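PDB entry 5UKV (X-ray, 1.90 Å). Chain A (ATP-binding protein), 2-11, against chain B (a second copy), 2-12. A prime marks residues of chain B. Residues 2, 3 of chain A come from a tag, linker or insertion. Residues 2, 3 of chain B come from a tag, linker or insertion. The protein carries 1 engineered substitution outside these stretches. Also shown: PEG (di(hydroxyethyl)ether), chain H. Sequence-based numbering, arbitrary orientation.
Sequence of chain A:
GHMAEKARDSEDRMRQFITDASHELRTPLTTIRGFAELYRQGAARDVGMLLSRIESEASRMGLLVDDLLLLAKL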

ATOM      1  N   HIS A   2     -34.853  -4.608  -8.916  1.00 32.85           N
ATOM      2  CA  HIS A   2     -34.095  -5.552  -8.080  1.00 33.10           C
ATOM      3  C   HIS A   2     -32.691  -5.719  -8.497  1.00 32.76           C
ATOM      4  O   HIS A   2     -31.821  -5.691  -7.620  1.00 32.51           O
ATOM      5  CB  HIS A   2     -34.798  -6.914  -7.929  1.00 33.79           C
ATOM      6  CG  HIS A   2     -36.085  -6.862  -7.146  1.00 32.55           C
ATOM      7  ND1 HIS A   2     -37.014  -7.902  -7.172  1.00 32.76           N
ATOM      8  CD2 HIS A   2     -36.636  -5.883  -6.387  1.00 31.53           C
ATOM      9  CE1 HIS A   2     -38.051  -7.580  -6.410  1.00 34.85           C
ATOM     10  NE2 HIS A   2     -37.869  -6.350  -5.948  1.00 31.99           N
HETATM   11  N   MSE A   3     -32.438  -5.788  -9.804  1.00 33.65           N
HETATM   12  CA  MSE A   3     -31.082  -6.008 -10.300  1.00 35.91           C
HETATM   13  C   MSE A   3     -30.196  -4.837  -9.976  1.00 34.20           C
HETATM   14  O   MSE A   3     -29.069  -5.001  -9.489  1.00 32.70           O
HETATM   15  CB  MSE A   3     -30.958  -6.407 -11.773  1.00 41.42           C
HETATM   16  CG  MSE A   3     -31.728  -7.743 -12.000  1.00 50.50           C
HETATM   17 SE   MSE A   3     -31.376  -9.260 -10.714  1.00 71.28          SE
HETATM   18  CE  MSE A   3     -33.153  -9.930 -10.098  1.00 66.52           C
ATOM     19  N   ALA A   4     -30.709  -3.627 -10.203  1.00 29.31           N
ATOM     20  CA  ALA A   4     -29.969  -2.471  -9.923  1.00 31.94           C
ATOM     21  C   ALA A   4     -29.648  -2.338  -8.411  1.00 32.75           C
ATOM     22  O   ALA A   4     -28.532  -1.979  -7.991  1.00 31.43           O
ATOM     23  CB  ALA A   4     -30.688  -1.215 -10.449  1.00 32.78           C
ATOM     24  N   GLU A   5     -30.628  -2.638  -7.607  1.00 31.74           N
ATOM     25  CA  GLU A   5     -30.480  -2.470  -6.213  1.00 34.27           C
ATOM     26  C   GLU A   5     -29.358  -3.460  -5.714  1.00 31.52           C
ATOM     27  O   GLU A   5     -28.544  -3.054  -4.917  1.00 31.94           O
ATOM     28  CB  GLU A   5     -31.789  -2.787  -5.520  1.00 39.13           C
ATOM     29  CG  GLU A   5     -31.891  -2.101  -4.183  1.00 50.12           C
ATOM     30  CD  GLU A   5     -32.775  -2.814  -3.179  1.00 64.37           C
ATOM     31  OE1 GLU A   5     -32.418  -2.802  -1.945  1.00 76.72           O
ATOM     32  OE2 GLU A   5     -33.834  -3.374  -3.609  1.00 78.00           O
ATOM     33  N   LYS A   6     -29.367  -4.705  -6.147  1.00 29.71           N
ATOM     34  CA  LYS A   6     -28.365  -5.719  -5.716  1.00 32.04           C
ATOM     35  C   LYS A   6     -26.993  -5.337  -6.232  1.00 29.70           C
ATOM     36  O   LYS A   6     -25.964  -5.558  -5.579  1.00 28.43           O
ATOM     37  CB  LYS A   6     -28.696  -7.109  -6.257  1.00 35.99           C
ATOM     38  CG  LYS A   6     -29.988  -7.654  -5.655  1.00 45.15           C
ATOM     39  CD  LYS A   6     -30.367  -8.986  -6.305  1.00 51.10           C
ATOM     40  CE  LYS A   6     -31.259  -9.813  -5.434  1.00 54.59           C
ATOM     41  NZ  LYS A   6     -30.988 -11.255  -5.717  1.00 63.64           N
ATOM     42  N   ALA A   7     -26.974  -4.874  -7.470  1.00 28.81           N
ATOM     43  CA  ALA A   7     -25.769  -4.434  -8.058  1.00 29.47           C
ATOM     44  C   ALA A   7     -25.117  -3.226  -7.332  1.00 29.87           C
ATOM     45  O   ALA A   7     -23.904  -3.175  -7.214  1.00 26.80           O
ATOM     46  CB  ALA A   7     -26.026  -4.063  -9.486  1.00 33.08           C
ATOM     47  N   ARG A   8     -25.931  -2.225  -6.954  1.00 30.00           N
ATOM     48  CA  ARG A   8     -25.463  -1.096  -6.223  1.00 30.03           C
ATOM     49  C   ARG A   8     -24.989  -1.482  -4.876  1.00 29.48           C
ATOM     50  O   ARG A   8     -24.056  -0.893  -4.421  1.00 26.18           O
ATOM     51  CB  ARG A   8     -26.494   0.022  -6.059  1.00 36.15           C
ATOM     52  CG  ARG A   8     -26.496   0.971  -7.210  1.00 46.91           C
ATOM     53  CD  ARG A   8     -27.148   2.326  -6.886  1.00 55.31           C
ATOM     54  NE  ARG A   8     -28.605   2.221  -7.097  1.00 70.15           N
ATOM     55  CZ  ARG A   8     -29.566   2.116  -6.159  1.00 72.62           C
ATOM     56  NH1 ARG A   8     -29.300   2.147  -4.844  1.00 75.97           N
ATOM     57  NH2 ARG A   8     -30.816   1.981  -6.555  1.00 70.73           N
ATOM     58  N   ASP A   9     -25.700  -2.379  -4.207  1.00 27.28           N
ATOM     59  CA  ASP A   9     -25.282  -2.888  -2.939  1.00 29.80           C
ATOM     60  C   ASP A   9     -23.911  -3.578  -3.063  1.00 28.55           C
ATOM     61  O   ASP A   9     -23.044  -3.339  -2.268  1.00 27.08           O
ATOM     62  CB  ASP A   9     -26.247  -3.840  -2.399  1.00 34.69           C
ATOM     63  CG  ASP A   9     -25.837  -4.344  -0.988  1.00 43.42           C
ATOM     64  OD1 ASP A   9     -25.915  -3.566  -0.032  1.00 51.93           O
ATOM     65  OD2 ASP A   9     -25.394  -5.488  -0.819  1.00 47.80           O
ATOM     66  N   SER A  10     -23.717  -4.354  -4.102  1.00 27.07           N
ATOM     67  CA  SER A  10     -22.450  -5.002  -4.278  1.00 26.72           C
ATOM     68  C   SER A  10     -21.321  -3.980  -4.557  1.00 26.15           C
ATOM     69  O   SER A  10     -20.209  -4.004  -3.939  1.00 22.82           O
ATOM     70  CB  SER A  10     -22.623  -6.042  -5.366  1.00 30.39           C
ATOM     71  OG  SER A  10     -21.401  -6.677  -5.559  1.00 33.63           O
ATOM     72  N   GLU A  11     -21.621  -2.995  -5.402  1.00 24.26           N
ATOM     73  CA  GLU A  11     -20.692  -1.911  -5.655  1.00 24.63           C
ATOM     74  C   GLU A  11     -20.306  -1.071  -4.387  1.00 23.73           C
ATOM     75  O   GLU A  11     -19.138  -0.817  -4.175  1.00 21.04           O
ATOM     76  CB  GLU A  11     -21.212  -1.023  -6.747  1.00 28.43           C
ATOM     77  CG  GLU A  11     -20.318   0.186  -6.975  1.00 33.14           C
ATOM     78  CD  GLU A  11     -20.947   1.342  -7.692  1.00 37.97           C
ATOM     79  OE1 GLU A  11     -20.130   2.231  -8.004  1.00 40.43           O
ATOM     80  OE2 GLU A  11     -22.184   1.313  -8.008  1.00 42.19           O
TER
ATOM     81  N   HIS B   2     -29.820  -1.573 -17.445  1.00 64.42           N
ATOM     82  CA  HIS B   2     -28.698  -0.619 -17.591  1.00 63.44           C
ATOM     83  C   HIS B   2     -28.058  -0.126 -16.303  1.00 58.13           C
ATOM     84  O   HIS B   2     -26.846  -0.044 -16.224  1.00 57.93           O
ATOM     85  CB  HIS B   2     -29.157   0.587 -18.379  1.00 67.48           C
ATOM     86  CG  HIS B   2     -28.056   1.506 -18.784  1.00 74.34           C
ATOM     87  ND1 HIS B   2     -27.745   2.642 -18.062  1.00 81.82           N
ATOM     88  CD2 HIS B   2     -27.200   1.471 -19.839  1.00 79.20           C
ATOM     89  CE1 HIS B   2     -26.732   3.263 -18.651  1.00 85.05           C
ATOM     90  NE2 HIS B   2     -26.386   2.572 -19.731  1.00 81.45           N
HETATM   91  N   MSE B   3     -28.855   0.217 -15.303  1.00 58.47           N
HETATM   92  CA  MSE B   3     -28.319   0.653 -13.999  1.00 56.76           C
HETATM   93  C   MSE B   3     -27.498  -0.462 -13.365  1.00 46.66           C
HETATM   94  O   MSE B   3     -26.460  -0.183 -12.835  1.00 43.02           O
HETATM   95  CB  MSE B   3     -29.385   1.005 -12.954  1.00 69.28           C
HETATM   96  CG  MSE B   3     -30.313   2.154 -13.359  1.00 84.23           C
HETATM   97 SE   MSE B   3     -29.209   3.780 -13.645  1.00108.32          SE
HETATM   98  CE  MSE B   3     -30.612   4.988 -14.400  1.00 99.02           C
ATOM     99  N   ALA B   4     -27.984  -1.702 -13.426  1.00 39.37           N
ATOM    100  CA  ALA B   4     -27.238  -2.889 -12.928  1.00 42.10           C
ATOM    101  C   ALA B   4     -25.872  -3.049 -13.629  1.00 43.81           C
ATOM    102  O   ALA B   4     -24.865  -3.321 -12.991  1.00 34.31           O
ATOM    103  CB  ALA B   4     -28.084  -4.162 -13.052  1.00 38.31           C
ATOM    104  N   GLU B   5     -25.877  -2.803 -14.940  1.00 45.32           N
ATOM    105  CA  GLU B   5     -24.691  -2.769 -15.779  1.00 50.95           C
ATOM    106  C   GLU B   5     -23.652  -1.713 -15.355  1.00 46.52           C
ATOM    107  O   GLU B   5     -22.481  -2.028 -15.225  1.00 43.30           O
ATOM    108  CB  GLU B   5     -25.102  -2.541 -17.285  1.00 56.64           C
ATOM    109  CG  GLU B   5     -23.936  -2.309 -18.283  1.00 63.21           C
ATOM    110  CD  GLU B   5     -24.404  -2.236 -19.761  1.00 73.82           C
ATOM    111  OE1 GLU B   5     -23.888  -3.066 -20.582  1.00 77.15           O
ATOM    112  OE2 GLU B   5     -25.301  -1.368 -20.077  1.00 76.48           O
ATOM    113  N   LYS B   6     -24.064  -0.466 -15.229  1.00 43.73           N
ATOM    114  CA  LYS B   6     -23.173   0.558 -14.716  1.00 45.47           C
ATOM    115  C   LYS B   6     -22.567   0.196 -13.327  1.00 38.97           C
ATOM    116  O   LYS B   6     -21.388   0.345 -13.127  1.00 38.16           O
ATOM    117  CB  LYS B   6     -23.872   1.914 -14.632  1.00 52.51           C
ATOM    118  CG  LYS B   6     -24.032   2.672 -15.970  1.00 66.06           C
ATOM    119  CD  LYS B   6     -24.591   4.096 -15.763  1.00 73.41           C
ATOM    120  CE  LYS B   6     -23.542   5.100 -15.238  1.00 78.01           C
ATOM    121  NZ  LYS B   6     -24.147   6.200 -14.427  1.00 80.43           N
ATOM    122  N   ALA B   7     -23.375  -0.241 -12.374  1.00 32.67           N
ATOM    123  CA  ALA B   7     -22.894  -0.569 -11.055  1.00 30.57           C
ATOM    124  C   ALA B   7     -21.909  -1.714 -11.146  1.00 30.39           C
ATOM    125  O   ALA B   7     -20.897  -1.666 -10.467  1.00 27.85           O
ATOM    126  CB  ALA B   7     -24.010  -0.917 -10.150  1.00 29.76           C
ATOM    127  N   ARG B   8     -22.205  -2.701 -11.965  1.00 29.89           N
ATOM    128  CA  ARG B   8     -21.339  -3.833 -12.195  1.00 34.06           C
ATOM    129  C   ARG B   8     -20.055  -3.452 -12.884  1.00 31.85           C
ATOM    130  O   ARG B   8     -19.017  -3.879 -12.508  1.00 28.09           O
ATOM    131  CB  ARG B   8     -22.048  -4.867 -13.009  1.00 38.15           C
ATOM    132  CG  ARG B   8     -21.230  -6.080 -13.240  1.00 46.15           C
ATOM    133  CD  ARG B   8     -20.860  -6.663 -11.922  1.00 49.81           C
ATOM    134  NE  ARG B   8     -19.592  -7.312 -12.037  1.00 60.57           N
ATOM    135  CZ  ARG B   8     -19.428  -8.611 -11.965  1.00 65.10           C
ATOM    136  NH1 ARG B   8     -18.231  -9.124 -12.093  1.00 65.57           N
ATOM    137  NH2 ARG B   8     -20.466  -9.380 -11.784  1.00 76.10           N
ATOM    138  N   ASP B   9     -20.155  -2.620 -13.902  1.00 33.23           N
ATOM    139  CA  ASP B   9     -18.967  -2.107 -14.563  1.00 34.29           C
ATOM    140  C   ASP B   9     -18.053  -1.322 -13.595  1.00 31.00           C
ATOM    141  O   ASP B   9     -16.796  -1.413 -13.626  1.00 30.56           O
ATOM    142  CB  ASP B   9     -19.299  -1.169 -15.741  1.00 39.75           C
ATOM    143  CG  ASP B   9     -18.017  -0.565 -16.351  1.00 46.23           C
ATOM    144  OD1 ASP B   9     -17.209  -1.385 -16.886  1.00 53.82           O
ATOM    145  OD2 ASP B   9     -17.754   0.674 -16.161  1.00 53.83           O
ATOM    146  N   SER B  10     -18.686  -0.549 -12.730  1.00 30.54           N
ATOM    147  CA  SER B  10     -17.971   0.212 -11.712  1.00 31.65           C
ATOM    148  C   SER B  10     -17.247  -0.707 -10.708  1.00 29.80           C
ATOM    149  O   SER B  10     -16.063  -0.538 -10.435  1.00 30.44           O
ATOM    150  CB  SER B  10     -18.953   1.056 -11.000  1.00 34.68           C
ATOM    151  OG  SER B  10     -18.316   1.785 -10.040  1.00 37.86           O
ATOM    152  N   GLU B  11     -17.926  -1.702 -10.211  1.00 27.45           N
ATOM    153  CA  GLU B  11     -17.326  -2.744  -9.303  1.00 28.42           C
ATOM    154  C   GLU B  11     -16.152  -3.534  -9.909  1.00 26.94           C
ATOM    155  O   GLU B  11     -15.135  -3.733  -9.306  1.00 24.56           O
ATOM    156  CB  GLU B  11     -18.429  -3.719  -8.824  1.00 27.44           C
ATOM    157  CG  GLU B  11     -17.938  -4.746  -7.846  1.00 31.82           C
ATOM    158  CD  GLU B  11     -18.857  -5.948  -7.645  1.00 34.67           C
ATOM    159  OE1 GLU B  11     -18.367  -7.109  -7.753  1.00 40.14           O
ATOM    160  OE2 GLU B  11     -20.086  -5.715  -7.460  1.00 37.44           O
ATOM    161  N   ASP B  12     -16.306  -3.882 -11.170  1.00 29.35           N
ATOM    162  CA  ASP B  12     -15.273  -4.617 -11.915  1.00 31.32           C
ATOM    163  C   ASP B  12     -14.026  -3.813 -12.126  1.00 28.50           C
ATOM    164  O   ASP B  12     -12.905  -4.348 -11.920  1.00 29.29           O
ATOM    165  CB  ASP B  12     -15.762  -4.964 -13.291  1.00 35.70           C
ATOM    166  CG  ASP B  12     -16.627  -6.209 -13.331  1.00 42.64           C
ATOM    167  OD1 ASP B  12     -16.896  -6.858 -12.280  1.00 42.57           O
ATOM    168  OD2 ASP B  12     -17.071  -6.531 -14.507  1.00 58.20           O
TER
HETATM  169  C1  PEG H 406     -32.858   0.843 -15.760  1.00 63.69           C
HETATM  170  O1  PEG H 406     -33.064  -0.054 -16.845  1.00 65.18           O
HETATM  171  C2  PEG H 406     -32.775   0.011 -14.488  1.00 66.30           C
HETATM  172  O2  PEG H 406     -31.645  -0.920 -14.482  1.00 62.87           O
HETATM  173  C3  PEG H 406     -31.874  -2.264 -13.987  1.00 54.69           C
HETATM  174  C4  PEG H 406     -32.928  -2.317 -12.877  1.00 48.03           C
HETATM  175  O4  PEG H 406     -32.982  -3.568 -12.227  1.00 42.90           O
HETATM  176  O   HOH W   1     -22.290  -4.726  -8.952  1.00 33.26           O

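What lets the two helices come so close? They run nearly parallel, 13° apart, with axes only 7.7 Å from each other at closest approach, and small residues line the seam. Ala4 and Ala4′ bring their CA atoms within 4.1 Å of each other, and one turn later Ala7 CB meets Ala7′ CB at 3.8 Å. With no atom beyond CB, these methyls pack directly against the opposing backbone: Ala7′ CB lies 3.7 Å from Ala7 O, and Ala4′ CB lies 3.8 Å from Met3 O. Those carbonyls are already engaged within their own helix, Met3 O by Ala7 N and Ala7 O by Glu11 N, so an apolar neighbour costs them no hydrogen bond.

How do the selenomethionines fit beside such small residues? Both belong to the expression tag, and both contribute mainly the base of the side chain. Ala4 CB touches Met3′ CB at 3.6 Å, and Met3 CB touches Ala4′ CB at 3.9 Å. In each copy chi1 and chi2 are m, and the end of the chain leads away from the partner helix, so the bulky SE atom stays out of the narrow seam.

Why are the side chains of Ser10 and Glu11 so extended? Each points its CA-to-CB bond toward the other helix, and each has chi1 near t. In Glu11 and Glu11′ chi2 is t as well, which carries the carboxylates across the interface to reciprocal serines. Ser10 OG donates to Glu11′ OE2 at 2.5 Å, a short bond, and Ser10′ OG donates to Glu11 OE1 at 2.8 Å. Serine suits this place because its short arm presents a donor without filling the gap. The two glutamates approach at their bases, Glu11 CB 4.4 Å from Glu11′ CB, and from there extend in nearly opposite directions. Although both are buried, OE1 of each is hydrogen-bonded elsewhere in the structure; Glu11 OE2 instead lies 3.6 Å from Ala7′ CB.

What else bridges the helices? Near the glutamates, water 1 donates to Ala7 O and to Glu11′ OE2, with its O atom 2.8 Å from each. At the N-terminal end, a PEG molecule, probably from the crystallisation liquor, spans both chains: Ala4 N donates to PEG O4 at 3.0 Å and Met3′ N to PEG O2 at 3.1 Å. These amides lie in the first turn, where no preceding turn supplies carbonyl acceptors, and the PEG oxygens take that role.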